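Local coordinates for neutral ceramidase (Pseudomonas aeruginosa, PDB 2ZWS), which hydrolyses the N-acyl linkage of ceramides to release sphingosine and a free fatty acid, and also runs the reverse synthesis, using a bound zinc ion, at residues L292-F304 and M482-A496. Residues are numbered along the deposited sequence; the frame is centred on the assembly and turned at random. Where two conformers were deposited one is given.
With PLM (palmitic acid), chain G.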
ATOM      1  N   LEU A 292       6.586 -26.937  -3.425  1.00 16.06           N
ATOM      2  CA  LEU A 292       7.773 -27.697  -3.074  1.00 16.79           C
ATOM      3  C   LEU A 292       8.957 -27.283  -3.924  1.00 16.43           C
ATOM      4  O   LEU A 292       8.806 -26.963  -5.113  1.00 17.19           O
ATOM      5  CB  LEU A 292       7.527 -29.201  -3.276  1.00 17.25           C
ATOM      6  CG  LEU A 292       6.419 -29.807  -2.409  1.00 19.11           C
ATOM      7  CD1 LEU A 292       6.097 -31.226  -2.878  1.00 19.71           C
ATOM      8  CD2 LEU A 292       6.795 -29.773  -0.927  1.00 18.16           C
ATOM      9  N   GLY A 293      10.131 -27.301  -3.318  1.00 16.50           N
ATOM     10  CA  GLY A 293      11.358 -26.999  -4.048  1.00 16.64           C
ATOM     11  C   GLY A 293      12.121 -25.813  -3.480  1.00 16.90           C
ATOM     12  O   GLY A 293      11.768 -25.256  -2.417  1.00 17.07           O
ATOM     13  N   GLU A 294      13.171 -25.429  -4.197  1.00 16.83           N
ATOM     14  CA  GLU A 294      14.132 -24.459  -3.695  1.00 17.98           C
ATOM     15  C   GLU A 294      13.568 -23.055  -3.550  1.00 16.55           C
ATOM     16  O   GLU A 294      12.594 -22.703  -4.200  1.00 16.25           O
ATOM     17  CB  GLU A 294      15.371 -24.427  -4.586  1.00 18.99           C
ATOM     18  CG  GLU A 294      15.161 -23.768  -5.907  1.00 21.45           C
ATOM     19  CD  GLU A 294      16.431 -23.691  -6.765  1.00 22.62           C
ATOM     20  OE1 GLU A 294      16.305 -23.906  -7.974  1.00 29.24           O
ATOM     21  OE2 GLU A 294      17.535 -23.400  -6.262  1.00 26.84           O
ATOM     22  N   LEU A 295      14.209 -22.282  -2.688  1.00 15.94           N
ATOM     23  CA  LEU A 295      14.045 -20.836  -2.687  1.00 15.46           C
ATOM     24  C   LEU A 295      15.242 -20.235  -3.414  1.00 15.44           C
ATOM     25  O   LEU A 295      16.376 -20.679  -3.244  1.00 15.79           O
ATOM     26  CB  LEU A 295      14.012 -20.288  -1.250  1.00 15.01           C
ATOM     27  CG  LEU A 295      12.905 -20.810  -0.324  1.00 16.16           C
ATOM     28  CD1 LEU A 295      12.938 -20.040   0.988  1.00 16.17           C
ATOM     29  CD2 LEU A 295      11.530 -20.746  -0.973  1.00 16.19           C
ATOM     30  N   ASP A 296      14.989 -19.203  -4.207  1.00 13.98           N
ATOM     31  CA  ASP A 296      16.061 -18.499  -4.904  1.00 14.46           C
ATOM     32  C   ASP A 296      15.564 -17.104  -5.196  1.00 13.50           C
ATOM     33  O   ASP A 296      14.357 -16.795  -5.038  1.00 12.63           O
ATOM     34  CB  ASP A 296      16.392 -19.231  -6.220  1.00 15.49           C
ATOM     35  CG  ASP A 296      17.778 -18.903  -6.772  1.00 19.42           C
ATOM     36  OD1 ASP A 296      18.556 -18.139  -6.164  1.00 20.93           O
ATOM     37  OD2 ASP A 296      18.086 -19.466  -7.837  1.00 21.97           O
ATOM     38  N   SER A 297      16.490 -16.255  -5.618  1.00 12.33           N
ATOM     39  CA  SER A 297      16.086 -14.905  -5.987  1.00 12.34           C
ATOM     40  C   SER A 297      17.148 -14.210  -6.815  1.00 11.81           C
ATOM     41  O   SER A 297      18.336 -14.622  -6.832  1.00 12.85           O
ATOM     42  CB  SER A 297      15.817 -14.086  -4.723  1.00 13.22           C
ATOM     43  OG  SER A 297      17.030 -13.962  -3.993  1.00 14.96           O
ATOM     44  N   ARG A 298      16.717 -13.143  -7.498  1.00 11.82           N
ATOM     45  CA  ARG A 298      17.658 -12.232  -8.167  1.00 11.85           C
ATOM     46  C   ARG A 298      17.138 -10.811  -7.989  1.00 11.90           C
ATOM     47  O   ARG A 298      15.935 -10.599  -7.787  1.00 12.18           O
ATOM     48  CB  ARG A 298      17.790 -12.534  -9.668  1.00 12.32           C
ATOM     49  CG  ARG A 298      18.459 -13.853 -10.006  1.00 12.90           C
ATOM     50  CD  ARG A 298      19.956 -13.908  -9.650  1.00 14.37           C
ATOM     51  NE  ARG A 298      20.545 -15.122 -10.207  1.00 15.63           N
ATOM     52  CZ  ARG A 298      20.387 -16.340  -9.679  1.00 15.17           C
ATOM     53  NH1 ARG A 298      19.670 -16.511  -8.574  1.00 15.97           N
ATOM     54  NH2 ARG A 298      20.931 -17.395 -10.265  1.00 16.68           N
ATOM     55  N   PHE A 299      18.063  -9.861  -8.061  1.00 12.08           N
ATOM     56  CA  PHE A 299      17.729  -8.457  -7.908  1.00 12.21           C
ATOM     57  C   PHE A 299      18.754  -7.635  -8.667  1.00 12.50           C
ATOM     58  O   PHE A 299      19.954  -7.945  -8.628  1.00 12.49           O
ATOM     59  CB  PHE A 299      17.792  -8.038  -6.434  1.00 12.06           C
ATOM     60  CG  PHE A 299      17.623  -6.559  -6.219  1.00 12.94           C
ATOM     61  CD1 PHE A 299      16.371  -6.038  -5.919  1.00 11.94           C
ATOM     62  CD2 PHE A 299      18.710  -5.684  -6.328  1.00 14.13           C
ATOM     63  CE1 PHE A 299      16.185  -4.678  -5.766  1.00 13.65           C
ATOM     64  CE2 PHE A 299      18.531  -4.328  -6.145  1.00 13.47           C
ATOM     65  CZ  PHE A 299      17.282  -3.822  -5.869  1.00 13.23           C
ATOM     66  N   ARG A 300      18.279  -6.569  -9.304  1.00 13.65           N
ATOM     67  CA  ARG A 300      19.143  -5.636 -10.002  1.00 15.00           C
ATOM     68  C   ARG A 300      18.550  -4.238  -9.965  1.00 14.00           C
ATOM     69  O   ARG A 300      17.386  -4.078 -10.309  1.00 13.70           O
ATOM     70  CB  ARG A 300      19.216  -6.066 -11.484  1.00 17.25           C
ATOM     71  CG  ARG A 300      20.592  -6.168 -11.939  1.00 23.16           C
ATOM     72  CD  ARG A 300      20.787  -5.550 -13.285  1.00 25.36           C
ATOM     73  NE  ARG A 300      19.985  -6.079 -14.378  1.00 25.62           N
ATOM     74  CZ  ARG A 300      20.052  -5.571 -15.608  1.00 24.92           C
ATOM     75  NH1 ARG A 300      20.876  -4.562 -15.836  1.00 24.95           N
ATOM     76  NH2 ARG A 300      19.323  -6.071 -16.610  1.00 22.94           N
ATOM     77  N   PHE A 301      19.345  -3.233  -9.577  1.00 13.95           N
ATOM     78  CA  PHE A 301      19.027  -1.855  -9.963  1.00 13.56           C
ATOM     79  C   PHE A 301      19.434  -1.625 -11.417  1.00 14.23           C
ATOM     80  O   PHE A 301      20.582  -1.887 -11.796  1.00 14.84           O
ATOM     81  CB  PHE A 301      19.719  -0.829  -9.076  1.00 14.33           C
ATOM     82  CG  PHE A 301      19.062  -0.629  -7.729  1.00 12.73           C
ATOM     83  CD1 PHE A 301      17.751  -0.149  -7.637  1.00 15.09           C
ATOM     84  CD2 PHE A 301      19.772  -0.846  -6.546  1.00 12.45           C
ATOM     85  CE1 PHE A 301      17.151   0.089  -6.401  1.00 14.07           C
ATOM     86  CE2 PHE A 301      19.167  -0.638  -5.272  1.00 14.46           C
ATOM     87  CZ  PHE A 301      17.863  -0.189  -5.206  1.00 14.14           C
ATOM     88  N   VAL A 302      18.496  -1.128 -12.209  1.00 14.23           N
ATOM     89  CA  VAL A 302      18.718  -0.895 -13.655  1.00 13.94           C
ATOM     90  C   VAL A 302      18.649   0.588 -13.977  1.00 14.66           C
ATOM     91  O   VAL A 302      17.667   1.247 -13.648  1.00 14.66           O
ATOM     92  CB  VAL A 302      17.669  -1.645 -14.513  1.00 14.15           C
ATOM     93  CG1 VAL A 302      17.973  -1.499 -15.992  1.00 15.46           C
ATOM     94  CG2 VAL A 302      17.639  -3.120 -14.129  1.00 16.62           C
ATOM     95  N   ASP A 303      19.692   1.109 -14.618  1.00 15.45           N
ATOM     96  CA  ASP A 303      19.633   2.479 -15.097  1.00 16.32           C
ATOM     97  C   ASP A 303      18.779   2.550 -16.389  1.00 16.10           C
ATOM     98  O   ASP A 303      19.134   1.960 -17.442  1.00 17.25           O
ATOM     99  CB  ASP A 303      21.041   3.019 -15.334  1.00 17.04           C
ATOM    100  CG  ASP A 303      21.055   4.519 -15.656  1.00 19.62           C
ATOM    101  OD1 ASP A 303      19.975   5.142 -15.806  1.00 19.87           O
ATOM    102  OD2 ASP A 303      22.178   5.084 -15.713  1.00 25.09           O
ATOM    103  N   PHE A 304      17.633   3.221 -16.275  1.00 16.56           N
ATOM    104  CA  PHE A 304      16.666   3.304 -17.388  1.00 16.75           C
ATOM    105  C   PHE A 304      17.094   4.313 -18.461  1.00 18.48           C
ATOM    106  O   PHE A 304      16.584   4.280 -19.591  1.00 18.28           O
ATOM    107  CB  PHE A 304      15.246   3.614 -16.838  1.00 17.17           C
ATOM    108  CG  PHE A 304      14.414   2.386 -16.599  1.00 16.56           C
ATOM    109  CD1 PHE A 304      14.963   1.259 -15.979  1.00 17.55           C
ATOM    110  CD2 PHE A 304      13.083   2.351 -16.996  1.00 16.19           C
ATOM    111  CE1 PHE A 304      14.193   0.103 -15.781  1.00 17.03           C
ATOM    112  CE2 PHE A 304      12.319   1.200 -16.809  1.00 19.16           C
ATOM    113  CZ  PHE A 304      12.876   0.078 -16.216  1.00 18.22           C
ATOM    114  N   MET A 482      16.296 -11.788 -16.394  1.00 14.71           N
ATOM    115  CA  MET A 482      16.449 -12.222 -15.000  1.00 14.79           C
ATOM    116  C   MET A 482      15.991 -13.669 -14.845  1.00 14.94           C
ATOM    117  O   MET A 482      16.644 -14.454 -14.168  1.00 15.65           O
ATOM    118  CB  MET A 482      15.667 -11.302 -14.063  1.00 14.28           C
ATOM    119  CG  MET A 482      15.847 -11.704 -12.595  1.00 15.51           C
ATOM    120  SD  MET A 482      15.289 -10.368 -11.510  1.00 15.11           S
ATOM    121  CE  MET A 482      16.664  -9.214 -11.676  1.00 14.36           C
ATOM    122  N   ALA A 483      14.883 -14.028 -15.500  1.00 14.99           N
ATOM    123  CA  ALA A 483      14.350 -15.397 -15.437  1.00 15.43           C
ATOM    124  C   ALA A 483      15.364 -16.384 -16.027  1.00 16.09           C
ATOM    125  O   ALA A 483      15.560 -17.489 -15.504  1.00 15.58           O
ATOM    126  CB  ALA A 483      13.019 -15.490 -16.207  1.00 16.37           C
ATOM    127  N   VAL A 484      15.978 -16.004 -17.147  1.00 15.77           N
ATOM    128  CA  VAL A 484      17.002 -16.845 -17.776  1.00 16.79           C
ATOM    129  C   VAL A 484      18.202 -17.006 -16.847  1.00 16.22           C
ATOM    130  O   VAL A 484      18.694 -18.121 -16.661  1.00 16.74           O
ATOM    131  CB  VAL A 484      17.434 -16.261 -19.131  1.00 16.63           C
ATOM    132  CG1 VAL A 484      18.734 -16.962 -19.668  1.00 17.14           C
ATOM    133  CG2 VAL A 484      16.288 -16.407 -20.149  1.00 18.10           C
ATOM    134  N   ALA A 485      18.657 -15.910 -16.232  1.00 16.04           N
ATOM    135  CA  ALA A 485      19.729 -16.026 -15.221  1.00 15.96           C
ATOM    136  C   ALA A 485      19.399 -17.018 -14.084  1.00 15.74           C
ATOM    137  O   ALA A 485      20.230 -17.841 -13.709  1.00 16.79           O
ATOM    138  CB  ALA A 485      20.089 -14.648 -14.663  1.00 16.11           C
ATOM    139  N   LEU A 486      18.188 -16.919 -13.527  1.00 15.55           N
ATOM    140  CA  LEU A 486      17.723 -17.897 -12.526  1.00 16.47           C
ATOM    141  C   LEU A 486      17.789 -19.312 -13.066  1.00 16.46           C
ATOM    142  O   LEU A 486      18.302 -20.213 -12.404  1.00 17.09           O
ATOM    143  CB  LEU A 486      16.278 -17.591 -12.107  1.00 17.38           C
ATOM    144  CG  LEU A 486      16.153 -16.691 -10.898  1.00 19.97           C
ATOM    145  CD1 LEU A 486      14.781 -16.033 -10.876  1.00 21.64           C
ATOM    146  CD2 LEU A 486      16.434 -17.444  -9.612  1.00 21.82           C
ATOM    147  N   ARG A 487      17.270 -19.507 -14.281  1.00 15.72           N
ATOM    148  CA  ARG A 487      17.208 -20.832 -14.885  1.00 16.42           C
ATOM    149  C   ARG A 487      18.604 -21.431 -15.014  1.00 16.32           C
ATOM    150  O   ARG A 487      18.798 -22.624 -14.750  1.00 17.34           O
ATOM    151  CB  ARG A 487      16.579 -20.743 -16.269  1.00 16.54           C
ATOM    152  CG  ARG A 487      16.413 -22.113 -16.985  1.00 16.21           C
ATOM    153  CD  ARG A 487      15.833 -21.884 -18.358  1.00 16.75           C
ATOM    154  NE  ARG A 487      16.807 -21.285 -19.276  1.00 19.27           N
ATOM    155  CZ  ARG A 487      16.511 -20.529 -20.328  1.00 19.62           C
ATOM    156  NH1 ARG A 487      15.250 -20.182 -20.601  1.00 18.10           N
ATOM    157  NH2 ARG A 487      17.494 -20.095 -21.110  1.00 21.84           N
ATOM    158  N   GLU A 488      19.539 -20.607 -15.479  1.00 16.91           N
ATOM    159  CA  GLU A 488      20.891 -21.070 -15.801  1.00 17.33           C
ATOM    160  C   GLU A 488      21.829 -21.042 -14.606  1.00 17.05           C
ATOM    161  O   GLU A 488      23.021 -21.406 -14.719  1.00 17.56           O
ATOM    162  CB  GLU A 488      21.464 -20.210 -16.930  1.00 18.17           C
ATOM    163  CG  GLU A 488      20.691 -20.288 -18.228  1.00 20.66           C
ATOM    164  CD  GLU A 488      20.503 -21.719 -18.734  1.00 24.59           C
ATOM    165  OE1 GLU A 488      19.383 -22.073 -19.158  1.00 26.88           O
ATOM    166  OE2 GLU A 488      21.478 -22.509 -18.706  1.00 25.72           O
ATOM    167  N   ARG A 489      21.238 -20.691 -13.463  0.50 18.50           N
ATOM    168  CA  ARG A 489      21.967 -20.277 -12.283  0.50 20.42           C
ATOM    169  C   ARG A 489      22.691 -19.041 -12.841  0.50 20.72           C
ATOM    170  O   ARG A 489      22.208 -18.440 -13.787  0.50 22.38           O
ATOM    171  CB  ARG A 489      22.850 -21.416 -11.738  0.50 22.36           C
ATOM    172  CG  ARG A 489      22.151 -22.807 -11.644  0.50 21.50           C
ATOM    173  CD  ARG A 489      21.095 -22.917 -10.524  0.50 25.50           C
ATOM    174  NE  ARG A 489      20.416 -24.226 -10.424  0.50 17.32           N
ATOM    175  CZ  ARG A 489      19.616 -24.578  -9.405  0.50 28.97           C
ATOM    176  NH1 ARG A 489      19.420 -23.730  -8.397  0.50 19.36           N
ATOM    177  NH2 ARG A 489      19.009 -25.760  -9.390  0.50 20.49           N
ATOM    178  N   LEU A 490      23.813 -18.607 -12.335  0.50 20.85           N
ATOM    179  CA  LEU A 490      24.335 -17.404 -12.983  0.50 19.65           C
ATOM    180  C   LEU A 490      23.721 -16.113 -12.460  0.50 19.09           C
ATOM    181  O   LEU A 490      22.497 -15.992 -12.292  0.50 18.86           O
ATOM    182  CB  LEU A 490      24.095 -17.424 -14.506  0.50 20.04           C
ATOM    183  CG  LEU A 490      25.009 -18.241 -15.422  0.50 19.22           C
ATOM    184  CD1 LEU A 490      24.968 -17.705 -16.864  0.50 18.52           C
ATOM    185  CD2 LEU A 490      26.443 -18.254 -14.873  0.50 17.62           C
ATOM    186  N   PRO A 491      24.581 -15.118 -12.257  1.00 18.12           N
ATOM    187  CA  PRO A 491      24.243 -13.801 -11.724  1.00 18.63           C
ATOM    188  C   PRO A 491      23.559 -12.946 -12.767  1.00 19.39           C
ATOM    189  O   PRO A 491      23.687 -13.205 -13.965  1.00 19.88           O
ATOM    190  CB  PRO A 491      25.600 -13.183 -11.396  1.00 19.31           C
ATOM    191  CG  PRO A 491      26.621 -14.112 -11.834  1.00 20.65           C
ATOM    192  CD  PRO A 491      26.034 -15.266 -12.511  1.00 19.03           C
ATOM    193  N   VAL A 492      22.814 -11.939 -12.318  1.00 19.42           N
ATOM    194  CA  VAL A 492      22.326 -10.931 -13.243  1.00 20.61           C
ATOM    195  C   VAL A 492      23.429  -9.878 -13.357  1.00 21.66           C
ATOM    196  O   VAL A 492      24.409  -9.933 -12.615  1.00 22.15           O
ATOM    197  CB  VAL A 492      20.971 -10.332 -12.791  1.00 20.09           C
ATOM    198  CG1 VAL A 492      19.870 -11.387 -12.941  1.00 20.58           C
ATOM    199  CG2 VAL A 492      21.059  -9.844 -11.362  1.00 20.37           C
ATOM    200  N   GLU A 493      23.269  -8.918 -14.258  1.00 23.07           N
ATOM    201  CA  GLU A 493      24.312  -7.896 -14.418  1.00 25.13           C
ATOM    202  C   GLU A 493      24.430  -7.000 -13.186  1.00 25.27           C
ATOM    203  O   GLU A 493      23.472  -6.848 -12.420  1.00 24.94           O
ATOM    204  CB  GLU A 493      24.189  -7.113 -15.737  1.00 26.72           C
ATOM    205  CG  GLU A 493      22.801  -6.812 -16.287  1.00 31.37           C
ATOM    206  CD  GLU A 493      22.066  -8.002 -16.900  1.00 30.52           C
ATOM    207  OE1 GLU A 493      21.826  -7.987 -18.141  1.00 39.80           O
ATOM    208  OE2 GLU A 493      21.679  -8.930 -16.145  1.00 38.60           O
ATOM    209  N   THR A 494      25.624  -6.446 -12.964  1.00 25.44           N
ATOM    210  CA  THR A 494      25.880  -5.673 -11.748  0.60 25.21           C
ATOM    211  C   THR A 494      24.888  -4.526 -11.632  1.00 24.41           C
ATOM    212  O   THR A 494      24.543  -3.892 -12.622  1.00 24.32           O
ATOM    213  CB  THR A 494      27.307  -5.104 -11.707  0.60 25.49           C
ATOM    214  OG1 THR A 494      27.556  -4.397 -12.924  0.60 27.11           O
ATOM    215  CG2 THR A 494      28.329  -6.227 -11.554  0.60 25.58           C
ATOM    216  N   SER A 495      24.413  -4.283 -10.412  1.00 23.97           N
ATOM    217  CA  SER A 495      23.463  -3.192 -10.174  1.00 22.80           C
ATOM    218  C   SER A 495      24.099  -1.836 -10.425  1.00 22.81           C
ATOM    219  O   SER A 495      25.266  -1.620 -10.138  1.00 22.50           O
ATOM    220  CB  SER A 495      22.999  -3.200  -8.729  1.00 22.96           C
ATOM    221  OG  SER A 495      21.928  -4.084  -8.543  1.00 21.94           O
ATOM    222  N   ALA A 496      23.310  -0.925 -10.959  1.00 22.43           N
ATOM    223  CA  ALA A 496      23.654   0.480 -10.938  1.00 22.32           C
ATOM    224  C   ALA A 496      23.152   1.018  -9.615  1.00 22.93           C
ATOM    225  O   ALA A 496      22.799   0.254  -8.733  1.00 22.57           O
ATOM    226  CB  ALA A 496      22.839   1.157 -12.045  1.00 22.20           C
TER
HETATM  227  C1  PLM G 652      24.043 -16.996  -8.130  1.00 59.07           C
HETATM  228  O1  PLM G 652      23.694 -17.229  -6.944  1.00 44.59           O
HETATM  229  O2  PLM G 652      23.728 -17.810  -9.031  1.00 43.97           O
HETATM  230  C2  PLM G 652      24.836 -15.757  -8.468  1.00 46.44           C
HETATM  231  C3  PLM G 652      24.136 -14.534  -7.883  1.00 45.14           C
HETATM  232  C4  PLM G 652      24.997 -13.290  -8.059  1.00 48.61           C
HETATM  233  C5  PLM G 652      26.160 -13.178  -7.076  1.00 45.59           C
HETATM  234  C6  PLM G 652      26.724 -11.763  -7.146  1.00 46.77           C
HETATM  235  C7  PLM G 652      27.936 -11.688  -8.068  1.00 45.90           C
HETATM  236  C8  PLM G 652      27.624 -10.991  -9.385  1.00 45.29           C
HETATM  237  C9  PLM G 652      28.902 -10.739 -10.183  1.00 45.52           C
HETATM  238  CA  PLM G 652      28.810 -11.283 -11.604  1.00 45.04           C
HETATM  239  CB  PLM G 652      28.356 -10.204 -12.583  1.00 46.09           C
HETATM  240  CC  PLM G 652      27.264 -10.751 -13.496  1.00 45.81           C
HETATM  241  CD  PLM G 652      27.657 -10.643 -14.966  1.00 46.18           C
HETATM  242  CE  PLM G 652      26.819 -11.563 -15.848  1.00 48.26           C
HETATM  243  CF  PLM G 652      25.565 -10.864 -16.369  1.00 43.32           C
HETATM  244  CG  PLM G 652      25.852 -10.032 -17.614  1.00 47.92           C
HETATM  245  O   HOH W   1      19.485 -19.891  -9.969  1.00 19.19           O
HETATM  246  O   HOH W   2      22.736  -7.117  -9.416  1.00 36.82           O
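Arg298 reaches from strand 295-303 to the loop after helix 471-488 and, in the modelled conformer of Leu490, grips that residue's carbonyl side-on: Arg298 NE lies 3.0 Å and NH2 2.9 Å from Leu490 O, both from one face of the carbonyl. A bend at chi2 (-68°) lays the Arg298 chain alongside Leu486, running the opposite way, and obliquely over Val492 CG1. Arg298 NH1 turns back to its own strand, donating to Ser297 O and more weakly to the Asp296 carboxylate, and a water joins Arg298 NH2 to Asp296 OD2 and Leu486 O. With its rotation fixed in this way, the guanidinium has the palmitic acid carboxyl over one face, Arg298 NH2 to PLM O2 being 3.1 Å, and Leu486 CA over the other. Further along, the Arg300 guanidinium is sandwiched between Val302 CG2 and Glu493 CG; the Glu493 carboxylate stacks nearly parallel, 13° off, a pairing of charges without a directed N-H. Helix 471-488 packs through Met482, its CG 3.6 Å from Arg298 CB. This helix and the extended chain after it cover one side of edge strand 295-303, pinned where Ser495 OG accepts from Phe301 N (2.9 Å) and Ala496 N donates to Phe301 O; the strand pairs antiparallel with 392-400, and Phe301 also touches helix 68-81.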